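PDB 2ZBC: transcription regulator AsnC/Lrp ligand binding domain-containing protein from Sulfolobus tokodaii, which binds isoleucine as a stand-alone RAM module and probably takes part in transcriptional regulation linked to amino-acid metabolism. Local coordinates for residues A4-T10 and Y38-V44. Numbering follows the deposited sequence.
With ILE (isoleucine), chain J.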
loop_
_atom_site.group_PDB
_atom_site.type_symbol
_atom_site.label_atom_id
_atom_site.label_comp_id
_atom_site.label_asym_id
_atom_site.label_seq_id
_atom_site.Cartn_x
_atom_site.Cartn_y
_atom_site.Cartn_z
ATOM N N ALA A 4 4.901 -12.118 -18.526
ATOM C CA ALA A 4 4.634 -11.333 -17.393
ATOM C C ALA A 4 3.111 -11.099 -17.280
ATOM O O ALA A 4 2.371 -11.224 -18.256
ATOM C CB ALA A 4 5.392 -10.047 -17.478
ATOM N N ILE A 5 2.697 -10.773 -16.084
ATOM C CA ILE A 5 1.351 -10.329 -15.841
ATOM C C ILE A 5 1.426 -8.894 -15.414
ATOM O O ILE A 5 2.204 -8.591 -14.492
ATOM C CB ILE A 5 0.765 -11.160 -14.754
ATOM C CG1 ILE A 5 0.656 -12.626 -15.122
ATOM C CG2 ILE A 5 -0.654 -10.644 -14.338
ATOM C CD1 ILE A 5 -0.285 -12.906 -16.129
ATOM N N VAL A 6 0.675 -7.996 -16.094
ATOM C CA VAL A 6 0.729 -6.583 -15.822
ATOM C C VAL A 6 -0.603 -6.124 -15.240
ATOM O O VAL A 6 -1.653 -6.370 -15.824
ATOM C CB VAL A 6 1.031 -5.775 -17.094
ATOM C CG1 VAL A 6 1.194 -4.329 -16.779
ATOM C CG2 VAL A 6 2.335 -6.295 -17.772
ATOM N N LEU A 7 -0.542 -5.493 -14.083
ATOM C CA LEU A 7 -1.728 -4.952 -13.423
ATOM C C LEU A 7 -1.828 -3.452 -13.806
ATOM O O LEU A 7 -0.877 -2.668 -13.598
ATOM C CB LEU A 7 -1.631 -5.104 -11.903
ATOM C CG LEU A 7 -1.321 -6.542 -11.432
ATOM C CD1 LEU A 7 -1.032 -6.619 -9.977
ATOM C CD2 LEU A 7 -2.479 -7.440 -11.834
ATOM N N ILE A 8 -2.936 -3.055 -14.400
ATOM C CA ILE A 8 -3.035 -1.696 -14.941
ATOM C C ILE A 8 -4.062 -0.937 -14.125
ATOM O O ILE A 8 -5.122 -1.484 -13.839
ATOM C CB ILE A 8 -3.461 -1.781 -16.386
ATOM C CG1 ILE A 8 -2.389 -2.505 -17.230
ATOM C CG2 ILE A 8 -3.608 -0.414 -16.974
ATOM C CD1 ILE A 8 -2.866 -2.753 -18.631
ATOM N N ASN A 9 -3.781 0.326 -13.802
ATOM C CA ASN A 9 -4.787 1.244 -13.284
ATOM C C ASN A 9 -4.975 2.254 -14.343
ATOM O O ASN A 9 -3.982 2.786 -14.897
ATOM C CB ASN A 9 -4.404 1.953 -11.961
ATOM C CG ASN A 9 -4.647 1.048 -10.734
ATOM O OD1 ASN A 9 -5.705 1.121 -10.009
ATOM N ND2 ASN A 9 -3.664 0.216 -10.477
ATOM N N THR A 10 -6.239 2.600 -14.587
ATOM C CA THR A 10 -6.564 3.620 -15.604
ATOM C C THR A 10 -7.031 4.914 -14.919
ATOM O O THR A 10 -7.283 4.911 -13.728
ATOM C CB THR A 10 -7.696 3.157 -16.528
ATOM O OG1 THR A 10 -8.915 2.947 -15.802
ATOM C CG2 THR A 10 -7.378 1.810 -17.137
ATOM N N TYR A 38 -6.795 -2.794 -8.586
ATOM C CA TYR A 38 -6.374 -2.650 -9.972
ATOM C C TYR A 38 -7.600 -2.792 -10.893
ATOM O O TYR A 38 -8.673 -3.279 -10.473
ATOM C CB TYR A 38 -5.298 -3.761 -10.324
ATOM C CG TYR A 38 -4.220 -3.841 -9.309
ATOM C CD1 TYR A 38 -3.194 -2.922 -9.287
ATOM C CD2 TYR A 38 -4.231 -4.840 -8.341
ATOM C CE1 TYR A 38 -2.244 -3.002 -8.350
ATOM C CE2 TYR A 38 -3.275 -4.919 -7.399
ATOM C CZ TYR A 38 -2.288 -3.987 -7.394
ATOM O OH TYR A 38 -1.379 -4.073 -6.361
ATOM N N ASP A 39 -7.453 -2.298 -12.116
ATOM C CA ASP A 39 -8.532 -2.148 -13.028
ATOM C C ASP A 39 -8.484 -3.114 -14.175
ATOM O O ASP A 39 -9.563 -3.573 -14.611
ATOM C CB ASP A 39 -8.493 -0.804 -13.628
ATOM C CG ASP A 39 -8.656 0.298 -12.557
ATOM O OD1 ASP A 39 -9.307 0.009 -11.536
ATOM O OD2 ASP A 39 -8.105 1.407 -12.690
ATOM N N ILE A 40 -7.278 -3.416 -14.661
ATOM C CA ILE A 40 -7.127 -4.416 -15.725
ATOM C C ILE A 40 -5.915 -5.309 -15.478
ATOM O O ILE A 40 -4.880 -4.854 -14.955
ATOM C CB ILE A 40 -6.874 -3.697 -17.055
ATOM C CG1 ILE A 40 -8.031 -2.769 -17.448
ATOM C CG2 ILE A 40 -6.529 -4.642 -18.173
ATOM C CD1 ILE A 40 -7.803 -1.971 -18.700
ATOM N N VAL A 41 -6.051 -6.584 -15.865
ATOM C CA VAL A 41 -4.985 -7.594 -15.691
ATOM C C VAL A 41 -4.707 -8.046 -17.098
ATOM O O VAL A 41 -5.611 -8.412 -17.794
ATOM C CB VAL A 41 -5.404 -8.790 -14.823
ATOM C CG1 VAL A 41 -4.301 -9.859 -14.872
ATOM C CG2 VAL A 41 -5.778 -8.408 -13.462
ATOM N N VAL A 42 -3.472 -7.958 -17.546
ATOM C CA VAL A 42 -3.106 -8.520 -18.838
ATOM C C VAL A 42 -2.019 -9.561 -18.665
ATOM O O VAL A 42 -1.165 -9.434 -17.775
ATOM C CB VAL A 42 -2.592 -7.460 -19.853
ATOM C CG1 VAL A 42 -3.722 -6.569 -20.363
ATOM C CG2 VAL A 42 -1.534 -6.666 -19.335
ATOM N N LYS A 43 -2.074 -10.608 -19.456
ATOM C CA LYS A 43 -0.893 -11.477 -19.637
ATOM C C LYS A 43 -0.162 -11.046 -20.887
ATOM O O LYS A 43 -0.755 -10.879 -21.949
ATOM C CB LYS A 43 -1.316 -12.931 -19.702
ATOM C CG LYS A 43 -0.115 -13.904 -19.528
ATOM C CD LYS A 43 -0.677 -15.251 -19.044
ATOM C CE LYS A 43 -0.096 -16.402 -19.759
ATOM N NZ LYS A 43 1.326 -16.443 -19.675
ATOM N N VAL A 44 1.135 -10.831 -20.784
ATOM C CA VAL A 44 1.913 -10.375 -21.903
ATOM C C VAL A 44 2.902 -11.465 -22.207
ATOM O O VAL A 44 3.504 -11.965 -21.322
ATOM C CB VAL A 44 2.687 -9.115 -21.569
ATOM C CG1 VAL A 44 3.646 -8.771 -22.683
ATOM C CG2 VAL A 44 1.739 -7.995 -21.278
HETATM N N ILE J . -11.113 -1.656 -10.298
HETATM C CA ILE J . -12.213 -0.634 -10.290
HETATM C C ILE J . -13.044 -0.711 -9.078
HETATM O O ILE J . -12.900 -1.721 -8.356
HETATM C CB ILE J . -13.066 -0.685 -11.568
HETATM C CG1 ILE J . -14.033 -1.887 -11.615
HETATM C CG2 ILE J . -12.210 -0.599 -12.760
HETATM C CD1 ILE J . -15.017 -1.837 -12.800
HETATM O OXT ILE J . -13.746 0.290 -8.874
#
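Y38, I8 and L7 bury the most surface where strand 4-10 pairs with segment 38-44. The strands run antiparallel, and V6 N donates to V42 O at 2.9 Å. I8 marks the end of the regular ladder. I8 N donates to I40 O at 2.7 Å, while I8 O accepts both D39 N and I40 N, each at 3.0 Å. Two residues facing one make a classic beta bulge. The side chain of I8 lies with V6, I40 and V42 on the sheet face covered by helices 15-22 and 49-60. L7 is on the other face, with I5 and V41. L7 CD1 sits over the Y38 ring, 3.9 Å from the ring centroid, as a CH-pi contact. This face packs on a second subunit, where Y38 OH hydrogen-bonds its Y38 counterpart and L7 meets L7. At the bulge, D39 OD2 accepts a hydrogen bond from T10 N at 2.9 Å and forms a salt bridge with R61 of a third subunit. D39 OD1 accepts the amino N of the bound isoleucine at 2.8 Å. The paired strands are the central two of the RAM domain, a ferredoxin-like beta-alpha-beta-beta-alpha-beta fold, with the bulge at an intersubunit amino-acid pocket.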